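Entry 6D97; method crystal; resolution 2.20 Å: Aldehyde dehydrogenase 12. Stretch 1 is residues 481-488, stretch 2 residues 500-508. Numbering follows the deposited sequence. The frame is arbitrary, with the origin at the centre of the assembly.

Stretch 1, residues 481-488: SVNGTTYA
Stretch 2, residues 500-508: NHWFGPAGD

Two segments of one chain of aldehyde dehydrogenase 12 meet here and bury 366 Å² between them. Stretch 1 is loop from S481 to G484 and strand from T485 to A488; stretch 2 has no regular helix or strand. They run antiparallel: H501 lies by Y487 and T485, whereas A506 and G507 reach V482. The closest register is G484 with A506, CA to CA 4.1 Å, followed by T485 with F503 at 5.8 Å.

N500 (phi/psi -81/-9) makes no contact with stretch 1. H501 is extended (-145/165), its CB directed toward stretch 1, with chi1 p (66°) and chi2 77°. Its CE1 lies 3.4 Å from Y487 OH and 4.3 Å from T485 CG2, both at the edge of the imidazole. The Y487 ring (chi1 m, chi2 75°) is oblique to it, with centroids 5.8 Å apart and planes at 72°. The imidazole is anchored locally, because H501 ND1 donates to W502 O at 3.0 Å.

W502 (-58/142; chi1 t, 165°, chi2 -76°) starts sideways, but its indole comes nearer, placing CD1 3.6 Å from G484 O and 3.8 Å from T485 OG1. Its NE1 gives a weak hydrogen bond to G504 O at 3.2 Å, while W502 O lies 3.7 Å from T485 CG2. F503 (-130/130; chi1 t, chi2 91°) points its CB away, so its backbone makes the closest approach, F503 CA to T485 OG1 at 3.6 Å.

G504 (162/164) supplies the central acceptor. T485 (-135/86, chi1 m at -46°) points toward stretch 2, and its OG1 donates to G504 O at 3.0 Å. Threonine suits the site by combining this donor with a methyl that packs near H501. The same carbonyl receives a CA-H...O contact from G484 CA at 3.3 Å. A CB on G504 would clash with W502 CZ2, so glycine leaves room for the indole.

The CA-to-CB bond of P505 (-78/175, C-gamma endo) points away, but its backbone stays close: P505 C is 3.7 Å from G484 CA. Here G484 (-70/-18) must be small, since an ideal CB would fall 2.3 Å from both G504 O and P505 C.

A506 (-131/171) directs its compact methyl toward stretch 1, with CB 3.3 Å from V482 O, 3.5 Å from G484 CA and 4.1 Å from V482 CG1, the last an apolar contact with the t rotamer of V482 (-129/-35). G507 adopts 80/20, a positive phi that favours glycine, and its N lies 4.1 Å from V482 CG1. D508 (-150/121, chi1 t) is beyond reach.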

# COMPACT_ATOMS: atom_id res chain seq x y z
N SER A 481 -10.61 -8.93 -22.38
CA SER A 481 -9.31 -9.44 -22.80
C SER A 481 -8.49 -9.70 -21.54
O SER A 481 -8.92 -9.39 -20.42
CB SER A 481 -8.61 -8.46 -23.75
OG SER A 481 -8.39 -7.20 -23.14
N VAL A 482 -7.29 -10.26 -21.71
CA VAL A 482 -6.52 -10.80 -20.59
C VAL A 482 -5.08 -10.27 -20.55
O VAL A 482 -4.54 -10.04 -19.46
CB VAL A 482 -6.52 -12.34 -20.63
CG1 VAL A 482 -5.56 -12.92 -19.60
CG2 VAL A 482 -7.92 -12.88 -20.41
N ASN A 483 -4.48 -10.04 -21.73
CA ASN A 483 -3.02 -9.97 -21.88
C ASN A 483 -2.35 -9.11 -20.82
O ASN A 483 -2.78 -7.99 -20.54
CB ASN A 483 -2.68 -9.46 -23.28
CG ASN A 483 -2.92 -10.49 -24.35
OD1 ASN A 483 -3.81 -11.33 -24.23
ND2 ASN A 483 -2.10 -10.45 -25.39
N GLY A 484 -1.27 -9.65 -20.24
CA GLY A 484 -0.75 -9.10 -19.00
C GLY A 484 -0.10 -7.74 -19.14
O GLY A 484 0.10 -7.03 -18.15
N THR A 485 0.26 -7.36 -20.37
CA THR A 485 0.88 -6.06 -20.63
C THR A 485 0.20 -5.47 -21.86
O THR A 485 0.67 -5.62 -22.99
CB THR A 485 2.38 -6.19 -20.84
OG1 THR A 485 2.94 -7.02 -19.82
CG2 THR A 485 3.01 -4.81 -20.75
N THR A 486 -0.91 -4.78 -21.62
CA THR A 486 -1.76 -4.25 -22.68
C THR A 486 -1.65 -2.74 -22.72
O THR A 486 -1.80 -2.07 -21.69
CB THR A 486 -3.21 -4.67 -22.47
OG1 THR A 486 -3.30 -6.10 -22.45
CG2 THR A 486 -4.08 -4.12 -23.59
N TYR A 487 -1.38 -2.20 -23.91
CA TYR A 487 -1.31 -0.76 -24.13
C TYR A 487 -2.58 -0.30 -24.83
O TYR A 487 -3.09 -0.98 -25.73
CB TYR A 487 -0.08 -0.39 -24.96
CG TYR A 487 1.25 -0.81 -24.36
CD1 TYR A 487 1.66 -2.14 -24.38
CD2 TYR A 487 2.10 0.13 -23.78
CE1 TYR A 487 2.87 -2.52 -23.85
CE2 TYR A 487 3.31 -0.25 -23.24
CZ TYR A 487 3.69 -1.58 -23.27
OH TYR A 487 4.90 -1.96 -22.74
N ALA A 488 -3.09 0.86 -24.43
CA ALA A 488 -4.37 1.36 -24.93
C ALA A 488 -4.26 2.85 -25.21
O ALA A 488 -3.82 3.61 -24.34
CB ALA A 488 -5.50 1.09 -23.94
N ASN A 500 9.79 1.05 -15.64
CA ASN A 500 8.88 1.77 -14.77
C ASN A 500 7.51 1.13 -14.65
O ASN A 500 6.72 1.56 -13.81
CB ASN A 500 8.73 3.22 -15.24
CG ASN A 500 8.53 3.34 -16.73
OD1 ASN A 500 9.47 3.17 -17.50
ND2 ASN A 500 7.30 3.65 -17.14
N HIS A 501 7.20 0.11 -15.45
CA HIS A 501 5.96 -0.60 -15.24
C HIS A 501 6.14 -2.08 -15.56
O HIS A 501 7.12 -2.50 -16.17
CB HIS A 501 4.79 0.00 -16.04
CG HIS A 501 4.93 -0.12 -17.52
ND1 HIS A 501 4.70 -1.30 -18.20
CD2 HIS A 501 5.25 0.80 -18.46
CE1 HIS A 501 4.88 -1.10 -19.49
NE2 HIS A 501 5.22 0.16 -19.68
N TRP A 502 5.16 -2.85 -15.10
CA TRP A 502 5.19 -4.30 -15.19
C TRP A 502 5.31 -4.77 -16.63
O TRP A 502 4.73 -4.19 -17.55
CB TRP A 502 3.91 -4.85 -14.55
CG TRP A 502 3.57 -6.28 -14.85
CD1 TRP A 502 3.05 -6.78 -16.02
CD2 TRP A 502 3.68 -7.38 -13.95
NE1 TRP A 502 2.85 -8.14 -15.90
CE2 TRP A 502 3.22 -8.53 -14.64
CE3 TRP A 502 4.12 -7.52 -12.63
CZ2 TRP A 502 3.21 -9.79 -14.05
CZ3 TRP A 502 4.10 -8.77 -12.05
CH2 TRP A 502 3.64 -9.90 -12.76
N PHE A 503 6.09 -5.84 -16.83
CA PHE A 503 6.05 -6.64 -18.04
C PHE A 503 5.92 -8.10 -17.63
O PHE A 503 6.69 -8.58 -16.79
CB PHE A 503 7.29 -6.44 -18.92
CG PHE A 503 7.32 -7.34 -20.14
CD1 PHE A 503 6.76 -6.93 -21.34
CD2 PHE A 503 7.89 -8.60 -20.08
CE1 PHE A 503 6.79 -7.75 -22.45
CE2 PHE A 503 7.92 -9.42 -21.19
CZ PHE A 503 7.37 -8.99 -22.37
N GLY A 504 4.96 -8.79 -18.23
CA GLY A 504 4.69 -10.17 -17.90
C GLY A 504 3.32 -10.57 -18.38
O GLY A 504 2.47 -9.73 -18.69
N PRO A 505 3.06 -11.87 -18.44
CA PRO A 505 1.76 -12.36 -18.90
C PRO A 505 0.72 -12.23 -17.79
O PRO A 505 1.02 -11.85 -16.66
CB PRO A 505 2.04 -13.82 -19.25
CG PRO A 505 3.12 -14.20 -18.29
CD PRO A 505 3.98 -12.98 -18.11
N ALA A 506 -0.53 -12.54 -18.14
CA ALA A 506 -1.61 -12.67 -17.18
C ALA A 506 -2.36 -13.97 -17.44
O ALA A 506 -2.14 -14.65 -18.44
CB ALA A 506 -2.59 -11.48 -17.25
N GLY A 507 -3.27 -14.30 -16.52
CA GLY A 507 -4.06 -15.50 -16.66
C GLY A 507 -3.37 -16.77 -16.23
O GLY A 507 -3.80 -17.86 -16.63
N ASP A 508 -2.32 -16.68 -15.43
CA ASP A 508 -1.52 -17.83 -15.03
C ASP A 508 -0.93 -17.58 -13.65
O ASP A 508 -0.20 -16.60 -13.45
CB ASP A 508 -0.43 -18.09 -16.07
CG ASP A 508 0.40 -19.33 -15.78
OD1 ASP A 508 0.17 -20.01 -14.75
OD2 ASP A 508 1.29 -19.64 -16.60